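Local atomic coordinates of botulinum neurotoxin type G (Clostridium botulinum, PDB entry 3MPP), a protein that mediates attachment of the toxin to the host cell surface through its receptor-binding domain, so that the protease light chain can be carried into the cytosol. Residues Y320-L325 and T333-A338; G375-G380 and F397-W402; T345-L350 and C367-K372. The protein carries 4 engineered substitutions. All coordinates share one frame; numbering follows the deposited sequence. Where two conformers were deposited one is given.

In the fold
All three contacts lie in the C-terminal, beta-trefoil half of the receptor-binding domain, and each pairs the two arms of a hairpin. Following the chain from the N terminus, contact 1 closes a seven-residue connection, contact 3 then brings 367-372 back to 345-350, and contact 2 last joins 397-402 to 375-380. They come in series, with no nesting or crossing. Sheet bonds join them: strand 332-339 pairs with strand 394-400, strand 320-325 with strand 346-353, and strand 364-368 with strand 373-382. Side chains converge too, Phe377 of contact 2 meeting Leu335 of contact 1 and Leu350 of contact 3, which ties the hairpins around a common apolar interior.

Contact 1 (Y320-L325 and T333-A338); sequences YRVYVL and TQLFLA
Tyr323 and Phe336 face each other as a hydrogen-bonded pair of an antiparallel beta hairpin, with Tyr323 N giving its hydrogen to Phe336 O at 2.8 Å and Phe336 N returning one to Tyr323 O at 2.9 Å. Two residues back on the first strand and two on along the second, Arg321 and Ala338 form the same two-bond pairing. The Tyr323 side chain leaves the sheet on the face it shares with Phe336 and Ala338. Its CB lies 3.5 Å from Phe336 O and also packs on Phe336 CD2. A chi1 of -69° puts CG beside the backbone N and anti to the carbonyl carbon, and from there the ring passes the carbonyls edge-on: CD2 meets Phe336 O, and CE2 comes 3.8 Å from Ala338 O, both oxygens near the ring plane. At the tip, OH is hydrogen-bonded to Asn341 N. On the opposite side of the sheet, Val322 CG2 packs 3.8 Å from Leu337 CD2, the two side chains lying side by side and pointing the same way, while Leu335 sets CD1 against Val322 CG1 and CD2 against Val324 CG2. Past Tyr323, opposite the residues that precede Phe336, direct pairing gives way. There one water accepts from Leu325 N at 2.9 Å and donates to Gln334 O at 2.8 Å, and Leu325 CD1 meets Phe336 CB at 3.6 Å, the two side chains crossing at about a right angle. Strand 320-325 also bonds to strands 307-312 and 346-353; Leu335 and Thr333 turn their backbones to strand 394-400, and Val322, Val324 and Leu335 face strand 373-382 in the trefoil interior.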
loop_
_atom_site.group_PDB
_atom_site.type_symbol
_atom_site.label_atom_id
_atom_site.label_comp_id
_atom_site.label_asym_id
_atom_site.label_seq_id
_atom_site.Cartn_x
_atom_site.Cartn_y
_atom_site.Cartn_z
ATOM N N TYR A 320 22.827 16.177 -4.455
ATOM C CA TYR A 320 22.887 16.602 -3.066
ATOM C C TYR A 320 22.645 15.367 -2.226
ATOM O O TYR A 320 22.293 14.317 -2.746
ATOM C CB TYR A 320 21.815 17.643 -2.754
ATOM C CG TYR A 320 22.213 19.063 -3.085
ATOM C CD1 TYR A 320 22.188 20.060 -2.115
ATOM C CD2 TYR A 320 22.611 19.406 -4.369
ATOM C CE1 TYR A 320 22.545 21.372 -2.421
ATOM C CE2 TYR A 320 22.974 20.705 -4.682
ATOM C CZ TYR A 320 22.940 21.683 -3.702
ATOM O OH TYR A 320 23.298 22.974 -4.019
ATOM N N ARG A 321 22.823 15.497 -0.922
ATOM C CA ARG A 321 22.666 14.365 -0.033
ATOM C C ARG A 321 22.293 14.909 1.317
ATOM O O ARG A 321 22.590 16.068 1.626
ATOM C CB ARG A 321 23.982 13.586 0.063
ATOM C CG ARG A 321 23.977 12.481 1.120
ATOM C CD ARG A 321 25.202 11.593 0.978
ATOM N NE ARG A 321 25.157 10.859 -0.280
ATOM C CZ ARG A 321 26.142 10.090 -0.729
ATOM N NH1 ARG A 321 27.265 9.956 -0.023
ATOM N NH2 ARG A 321 26.000 9.454 -1.883
ATOM N N VAL A 322 21.633 14.077 2.116
ATOM C CA VAL A 322 21.239 14.467 3.455
ATOM C C VAL A 322 22.399 14.248 4.419
ATOM O O VAL A 322 22.964 13.159 4.464
ATOM C CB VAL A 322 20.012 13.658 3.935
ATOM C CG1 VAL A 322 19.652 14.046 5.356
ATOM C CG2 VAL A 322 18.798 13.872 2.979
ATOM N N TYR A 323 22.748 15.284 5.182
ATOM C CA TYR A 323 23.800 15.170 6.199
ATOM C C TYR A 323 23.312 15.491 7.607
ATOM O O TYR A 323 22.479 16.376 7.815
ATOM C CB TYR A 323 25.019 16.046 5.867
ATOM C CG TYR A 323 25.810 15.575 4.666
ATOM C CD1 TYR A 323 26.889 14.717 4.810
ATOM C CD2 TYR A 323 25.462 15.985 3.384
ATOM C CE1 TYR A 323 27.621 14.290 3.707
ATOM C CE2 TYR A 323 26.170 15.558 2.278
ATOM C CZ TYR A 323 27.249 14.714 2.444
ATOM O OH TYR A 323 27.929 14.289 1.333
ATOM N N VAL A 324 23.864 14.772 8.571
ATOM C CA VAL A 324 23.598 15.029 9.967
ATOM C C VAL A 324 24.760 15.803 10.602
ATOM O O VAL A 324 25.921 15.429 10.441
ATOM C CB VAL A 324 23.385 13.706 10.712
ATOM C CG1 VAL A 324 23.360 13.938 12.231
ATOM C CG2 VAL A 324 22.090 13.063 10.241
ATOM N N LEU A 325 24.449 16.875 11.323
ATOM C CA LEU A 325 25.493 17.603 12.035
ATOM C C LEU A 325 25.926 16.783 13.247
ATOM O O LEU A 325 25.183 16.662 14.209
ATOM C CB LEU A 325 24.986 18.986 12.451
ATOM C CG LEU A 325 25.209 20.073 11.397
ATOM C CD1 LEU A 325 24.341 19.825 10.178
ATOM C CD2 LEU A 325 24.955 21.466 11.971
ATOM N N THR A 333 18.308 18.958 15.663
ATOM C CA THR A 333 19.098 19.769 14.745
ATOM C C THR A 333 18.536 19.649 13.343
ATOM O O THR A 333 18.041 18.587 12.945
ATOM C CB THR A 333 20.590 19.360 14.748
ATOM O OG1 THR A 333 21.083 19.350 16.092
ATOM C CG2 THR A 333 21.420 20.319 13.912
ATOM N N GLN A 334 18.597 20.751 12.606
ATOM C CA GLN A 334 18.142 20.772 11.222
ATOM C C GLN A 334 19.064 19.902 10.394
ATOM O O GLN A 334 20.282 19.925 10.589
ATOM C CB GLN A 334 18.134 22.215 10.705
ATOM C CG GLN A 334 16.966 23.023 11.258
ATOM C CD GLN A 334 17.359 24.432 11.672
ATOM O OE1 GLN A 334 18.390 24.641 12.297
ATOM N NE2 GLN A 334 16.525 25.398 11.331
ATOM N N LEU A 335 18.492 19.103 9.494
ATOM C CA LEU A 335 19.314 18.308 8.576
ATOM C C LEU A 335 19.934 19.234 7.543
ATOM O O LEU A 335 19.312 20.217 7.136
ATOM C CB LEU A 335 18.475 17.215 7.878
ATOM C CG LEU A 335 18.020 16.108 8.836
ATOM C CD1 LEU A 335 17.076 15.105 8.159
ATOM C CD2 LEU A 335 19.261 15.396 9.403
ATOM N N PHE A 336 21.159 18.905 7.130
ATOM C CA PHE A 336 21.957 19.715 6.209
ATOM C C PHE A 336 21.862 19.095 4.819
ATOM O O PHE A 336 22.340 17.987 4.604
ATOM C CB PHE A 336 23.412 19.720 6.708
ATOM C CG PHE A 336 24.398 20.478 5.821
ATOM C CD1 PHE A 336 24.116 21.764 5.351
ATOM C CD2 PHE A 336 25.635 19.917 5.515
ATOM C CE1 PHE A 336 25.041 22.456 4.553
ATOM C CE2 PHE A 336 26.574 20.606 4.722
ATOM C CZ PHE A 336 26.279 21.871 4.244
ATOM N N LEU A 337 21.207 19.781 3.883
ATOM C CA LEU A 337 21.024 19.215 2.546
ATOM C C LEU A 337 22.074 19.894 1.686
ATOM O O LEU A 337 21.990 21.107 1.464
ATOM C CB LEU A 337 19.592 19.472 2.013
ATOM C CG LEU A 337 18.444 19.108 2.961
ATOM C CD1 LEU A 337 17.046 19.342 2.331
ATOM C CD2 LEU A 337 18.591 17.668 3.456
ATOM N N ALA A 338 23.082 19.136 1.248
ATOM C CA ALA A 338 24.288 19.740 0.644
ATOM C C ALA A 338 24.947 18.907 -0.466
ATOM O O ALA A 338 24.740 17.693 -0.556
ATOM C CB ALA A 338 25.307 20.027 1.742
HETATM O O HOH W 1 21.687 17.716 11.607
HETATM O O HOH W 2 22.660 16.758 14.561
#

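Contact 2 (G375-G380 and F397-W402); sequences GLFGIG and FCISQW
Phe377 and Phe397 meet on the face of an antiparallel beta hairpin that also carries Ile399, in the beta-trefoil subdomain. Their ring planes stand at 89°, with centroids 5.5 Å apart, and Phe377 CD2 touches Phe397 CZ at 3.7 Å. Ile399 CD1 lies at the edge of the Phe377 ring near CE1 and reaches Gly375 O at 3.4 Å. On the other face Cys398 SG, placed between its own backbone N and carbonyl carbon (chi1 71°), comes 3.5 Å from Gly380 N.

Backbone pairing holds these side chains in place. Leu376 with Ser400 and Gly378 with Cys398 each exchange two hydrogen bonds, and in the second pair Gly378 N donates to Cys398 O at 2.8 Å. Close approach of the chains also brings Phe377 CA within 3.2 Å of Cys398 O, in a CA-H...O contact.

Further out, Trp420 NE1 is hydrogen-bonded to Phe377 O and its ring meets that of Phe397, while Leu335 of strand 332-339 packs on both phenylalanines and on Ile399. Past Ser400 the strand gives way to the rest of the probable ganglioside-binding motif, whose Tyr403 OH is hydrogen-bonded to Ile379 N. The step from the sheet to Trp402, the inferred ganglioside-binding residue, is an ST turn in which Trp402 N donates to Ser400 OG at 3.0 Å.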
loop_
_atom_site.group_PDB
_atom_site.type_symbol
_atom_site.label_atom_id
_atom_site.label_comp_id
_atom_site.label_asym_id
_atom_site.label_seq_id
_atom_site.Cartn_x
_atom_site.Cartn_y
_atom_site.Cartn_z
ATOM N N GLY A 375 19.653 10.397 16.893
ATOM C CA GLY A 375 18.204 10.498 16.901
ATOM C C GLY A 375 17.550 9.963 15.638
ATOM O O GLY A 375 18.206 9.308 14.830
ATOM N N LEU A 376 16.254 10.231 15.490
ATOM C CA LEU A 376 15.501 9.842 14.301
ATOM C C LEU A 376 15.171 11.088 13.476
ATOM O O LEU A 376 15.054 12.196 14.032
ATOM C CB LEU A 376 14.199 9.123 14.714
ATOM C CG LEU A 376 14.356 7.822 15.516
ATOM C CD1 LEU A 376 12.955 7.165 15.807
ATOM C CD2 LEU A 376 15.259 6.880 14.751
ATOM N N PHE A 377 15.047 10.924 12.158
ATOM C CA PHE A 377 14.556 12.002 11.296
ATOM C C PHE A 377 13.105 12.313 11.635
ATOM O O PHE A 377 12.294 11.409 11.894
ATOM C CB PHE A 377 14.604 11.605 9.812
ATOM C CG PHE A 377 15.975 11.639 9.197
ATOM C CD1 PHE A 377 17.128 11.527 9.977
ATOM C CD2 PHE A 377 16.111 11.726 7.814
ATOM C CE1 PHE A 377 18.389 11.562 9.392
ATOM C CE2 PHE A 377 17.371 11.751 7.225
ATOM C CZ PHE A 377 18.508 11.673 8.007
ATOM N N GLY A 378 12.763 13.592 11.580
ATOM C CA GLY A 378 11.418 14.044 11.876
ATOM C C GLY A 378 11.237 15.459 11.372
ATOM O O GLY A 378 11.946 15.913 10.452
ATOM N N ILE A 379 10.288 16.153 11.973
ATOM C CA ILE A 379 10.012 17.543 11.642
ATOM C C ILE A 379 9.935 18.292 12.964
ATOM O O ILE A 379 9.208 17.876 13.887
ATOM C CB ILE A 379 8.698 17.684 10.855
ATOM C CG1 ILE A 379 8.772 16.886 9.552
ATOM C CG2 ILE A 379 8.401 19.160 10.526
ATOM C CD1 ILE A 379 7.463 16.881 8.749
ATOM N N GLY A 380 10.716 19.361 13.083
ATOM C CA GLY A 380 10.785 20.070 14.346
ATOM C C GLY A 380 10.617 21.568 14.205
ATOM O O GLY A 380 10.851 22.132 13.144
ATOM N N PHE A 397 12.751 19.834 8.400
ATOM C CA PHE A 397 13.278 18.471 8.288
ATOM C C PHE A 397 14.478 18.402 9.232
ATOM O O PHE A 397 15.446 19.131 9.051
ATOM C CB PHE A 397 13.723 18.282 6.828
ATOM C CG PHE A 397 14.046 16.848 6.421
ATOM C CD1 PHE A 397 13.408 15.757 7.002
ATOM C CD2 PHE A 397 14.962 16.617 5.384
ATOM C CE1 PHE A 397 13.706 14.444 6.582
ATOM C CE2 PHE A 397 15.261 15.321 4.958
ATOM C CZ PHE A 397 14.624 14.235 5.551
ATOM N N CYS A 398 14.412 17.552 10.258
ATOM C CA CYS A 398 15.446 17.556 11.283
ATOM C C CYS A 398 15.744 16.142 11.754
ATOM O O CYS A 398 15.076 15.192 11.356
ATOM C CB CYS A 398 14.996 18.398 12.493
ATOM S SG CYS A 398 13.680 17.611 13.457
ATOM N N ILE A 399 16.761 16.017 12.599
ATOM C CA ILE A 399 16.989 14.794 13.361
ATOM C C ILE A 399 16.848 15.161 14.835
ATOM O O ILE A 399 17.316 16.231 15.247
ATOM C CB ILE A 399 18.376 14.168 13.041
ATOM C CG1 ILE A 399 18.564 12.841 13.795
ATOM C CG2 ILE A 399 19.507 15.142 13.347
ATOM C CD1 ILE A 399 19.720 11.973 13.261
ATOM N N SER A 400 16.174 14.313 15.623
ATOM C CA SER A 400 15.941 14.629 17.033
ATOM C C SER A 400 16.015 13.416 17.965
ATOM O O SER A 400 15.529 12.337 17.634
ATOM C CB SER A 400 14.583 15.320 17.189
ATOM O OG SER A 400 14.344 15.650 18.538
ATOM N N GLN A 401 16.651 13.602 19.119
ATOM C CA GLN A 401 16.645 12.611 20.187
ATOM C C GLN A 401 15.269 12.484 20.855
ATOM O O GLN A 401 15.029 11.540 21.599
ATOM C CB GLN A 401 17.662 12.999 21.269
ATOM C CG GLN A 401 19.032 13.364 20.752
ATOM C CD GLN A 401 19.940 12.164 20.574
ATOM O OE1 GLN A 401 21.133 12.228 20.876
ATOM N NE2 GLN A 401 19.384 11.064 20.080
ATOM N N TRP A 402 14.383 13.452 20.619
ATOM C CA TRP A 402 13.038 13.431 21.205
ATOM C C TRP A 402 12.286 12.160 20.813
ATOM O O TRP A 402 11.525 11.597 21.607
ATOM C CB TRP A 402 12.264 14.673 20.754
ATOM C CG TRP A 402 10.757 14.581 20.831
ATOM C CD1 TRP A 402 9.893 14.490 19.780
ATOM C CD2 TRP A 402 9.941 14.589 22.018
ATOM N NE1 TRP A 402 8.598 14.437 20.231
ATOM C CE2 TRP A 402 8.600 14.495 21.601
ATOM C CE3 TRP A 402 10.217 14.671 23.387
ATOM C CZ2 TRP A 402 7.534 14.479 22.506
ATOM C CZ3 TRP A 402 9.150 14.647 24.285
ATOM C CH2 TRP A 402 7.835 14.562 23.840
#

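Contact 3 (T345-L350 and C367-K372); sequences TFYDVL and CEKDTK
At the splayed end of the beta hairpin made by strands 346-353 and 364-368, Lys369 lays its aliphatic chain over the ring of Tyr347. The chain is extended from its base, with CG anti to the backbone N (chi1 -173°), and crosses the ring obliquely. Its CB touches the ring at CE2, 3.5 Å away, and CD sits almost exactly above the middle, 3.5 Å from the centroid and 2° off the normal, a CH-pi contact. A bend at chi4 (-63°) places NZ off centre at 5.3 Å from the Tyr347 centroid, where a cation-pi attraction can be weak at most. Val349 N lies over the centre of the opposite face, so the ring has a neighbour on each side.

At the ring edge Cys367 SG comes 3.7 Å from Tyr347 CD2, a sulfur-aromatic contact near the ring plane, and the same cysteine offers its CB to Leu350 CD2 at 3.9 Å. Water takes the place of direct pairing between the backbones here. One molecule donates to Val349 O at 2.8 Å and accepts from Glu368 N; a second donates to Glu368 O at 2.6 Å and has a weak bond with Tyr347 OH. Glu368 turns its carboxylate elsewhere, to Thr373 OG1, and on the far side of strand 346-353 Tyr347 bonds through its backbone to Val324.

At this end of the hairpin the arms thus meet through methylene-to-ring packing, the cysteine at the ring edge and bridging water, and the lysine contributes chiefly through its hydrocarbon chain, with its charge probably adding little to the hold on the tyrosine.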
loop_
_atom_site.group_PDB
_atom_site.type_symbol
_atom_site.label_atom_id
_atom_site.label_comp_id
_atom_site.label_asym_id
_atom_site.label_seq_id
_atom_site.Cartn_x
_atom_site.Cartn_y
_atom_site.Cartn_z
ATOM N N THR A 345 32.533 17.142 10.084
ATOM C CA THR A 345 31.538 17.696 11.004
ATOM C C THR A 345 30.126 17.274 10.578
ATOM O O THR A 345 29.148 17.528 11.277
ATOM C CB THR A 345 31.616 19.222 11.104
ATOM O OG1 THR A 345 31.386 19.792 9.813
ATOM C CG2 THR A 345 32.989 19.665 11.645
ATOM N N PHE A 346 30.029 16.630 9.421
ATOM C CA PHE A 346 28.746 16.128 8.942
ATOM C C PHE A 346 28.867 14.629 8.705
ATOM O O PHE A 346 29.968 14.118 8.498
ATOM C CB PHE A 346 28.339 16.828 7.647
ATOM C CG PHE A 346 28.357 18.335 7.731
ATOM C CD1 PHE A 346 27.427 19.014 8.507
ATOM C CD2 PHE A 346 29.288 19.068 7.019
ATOM C CE1 PHE A 346 27.443 20.408 8.579
ATOM C CE2 PHE A 346 29.307 20.457 7.084
ATOM C CZ PHE A 346 28.376 21.123 7.864
ATOM N N TYR A 347 27.737 13.928 8.721
ATOM C CA TYR A 347 27.742 12.488 8.533
ATOM C C TYR A 347 26.521 12.062 7.725
ATOM O O TYR A 347 25.403 12.533 7.981
ATOM C CB TYR A 347 27.733 11.813 9.902
ATOM C CG TYR A 347 27.999 10.319 9.889
ATOM C CD1 TYR A 347 29.084 9.796 9.203
ATOM C CD2 TYR A 347 27.183 9.436 10.602
ATOM C CE1 TYR A 347 29.353 8.434 9.204
ATOM C CE2 TYR A 347 27.450 8.066 10.612
ATOM C CZ TYR A 347 28.533 7.578 9.907
ATOM O OH TYR A 347 28.808 6.229 9.895
ATOM N N ASP A 348 26.718 11.159 6.765
ATOM C CA ASP A 348 25.638 10.821 5.838
ATOM C C ASP A 348 25.150 9.380 5.917
ATOM O O ASP A 348 24.188 9.011 5.249
ATOM C CB ASP A 348 26.024 11.158 4.396
ATOM C CG ASP A 348 27.278 10.407 3.927
ATOM O OD1 ASP A 348 27.957 9.759 4.748
ATOM O OD2 ASP A 348 27.587 10.480 2.731
ATOM N N VAL A 349 25.790 8.577 6.749
ATOM C CA VAL A 349 25.406 7.171 6.877
ATOM C C VAL A 349 24.175 6.989 7.794
ATOM O O VAL A 349 24.214 7.258 9.009
ATOM C CB VAL A 349 26.583 6.326 7.374
ATOM C CG1 VAL A 349 26.155 4.872 7.509
ATOM C CG2 VAL A 349 27.783 6.479 6.411
ATOM N N LEU A 350 23.078 6.548 7.187
ATOM C CA LEU A 350 21.805 6.406 7.875
ATOM C C LEU A 350 21.362 4.948 7.900
ATOM O O LEU A 350 21.922 4.101 7.205
ATOM C CB LEU A 350 20.725 7.206 7.142
ATOM C CG LEU A 350 21.085 8.641 6.778
ATOM C CD1 LEU A 350 19.956 9.284 5.949
ATOM C CD2 LEU A 350 21.386 9.421 8.053
ATOM N N CYS A 367 20.192 7.801 12.661
ATOM C CA CYS A 367 21.615 8.032 12.451
ATOM C C CYS A 367 22.380 7.784 13.742
ATOM O O CYS A 367 22.055 8.362 14.789
ATOM C CB CYS A 367 21.892 9.449 11.949
ATOM S SG CYS A 367 23.625 9.736 11.480
ATOM N N GLU A 368 23.382 6.914 13.664
ATOM C CA GLU A 368 24.223 6.560 14.807
ATOM C C GLU A 368 25.683 6.505 14.355
ATOM O O GLU A 368 25.963 6.098 13.236
ATOM C CB GLU A 368 23.842 5.184 15.349
ATOM C CG GLU A 368 22.564 5.123 16.156
ATOM C CD GLU A 368 22.381 3.766 16.827
ATOM O OE1 GLU A 368 22.959 2.772 16.333
ATOM O OE2 GLU A 368 21.659 3.691 17.846
ATOM N N LYS A 369 26.608 6.904 15.222
ATOM C CA LYS A 369 28.038 6.816 14.888
ATOM C C LYS A 369 28.951 6.808 16.114
ATOM O O LYS A 369 29.512 7.840 16.486
ATOM C CB LYS A 369 28.453 7.958 13.956
ATOM C CG LYS A 369 29.891 7.872 13.412
ATOM C CD LYS A 369 30.311 9.201 12.776
ATOM C CE LYS A 369 31.576 9.075 11.936
ATOM N NZ LYS A 369 32.759 8.674 12.745
ATOM N N ASP A 370 29.077 5.656 16.760
ATOM C CA ASP A 370 28.221 4.510 16.507
ATOM C C ASP A 370 27.746 4.070 17.881
ATOM O O ASP A 370 26.696 3.446 18.033
ATOM C CB ASP A 370 28.986 3.390 15.799
ATOM C CG ASP A 370 28.064 2.429 15.069
ATOM O OD1 ASP A 370 26.836 2.494 15.290
ATOM O OD2 ASP A 370 28.566 1.609 14.271
ATOM N N THR A 371 28.546 4.418 18.884
ATOM C CA THR A 371 28.122 4.364 20.272
ATOM C C THR A 371 27.349 5.652 20.553
ATOM O O THR A 371 26.762 5.829 21.621
ATOM C CB THR A 371 29.332 4.261 21.222
ATOM O OG1 THR A 371 28.880 3.980 22.552
ATOM C CG2 THR A 371 30.128 5.560 21.221
ATOM N N LYS A 372 27.363 6.550 19.573
ATOM C CA LYS A 372 26.666 7.820 19.672
ATOM C C LYS A 372 25.418 7.790 18.781
ATOM O O LYS A 372 25.521 7.624 17.567
ATOM C CB LYS A 372 27.595 8.959 19.243
ATOM C CG LYS A 372 27.398 10.269 20.004
ATOM C CD LYS A 372 26.025 10.883 19.754
ATOM C CE LYS A 372 25.848 12.189 20.528
ATOM N NZ LYS A 372 24.567 12.888 20.192
HETATM O O HOH W 3 26.428 4.377 11.406
HETATM O O HOH W 4 23.848 5.342 11.046
#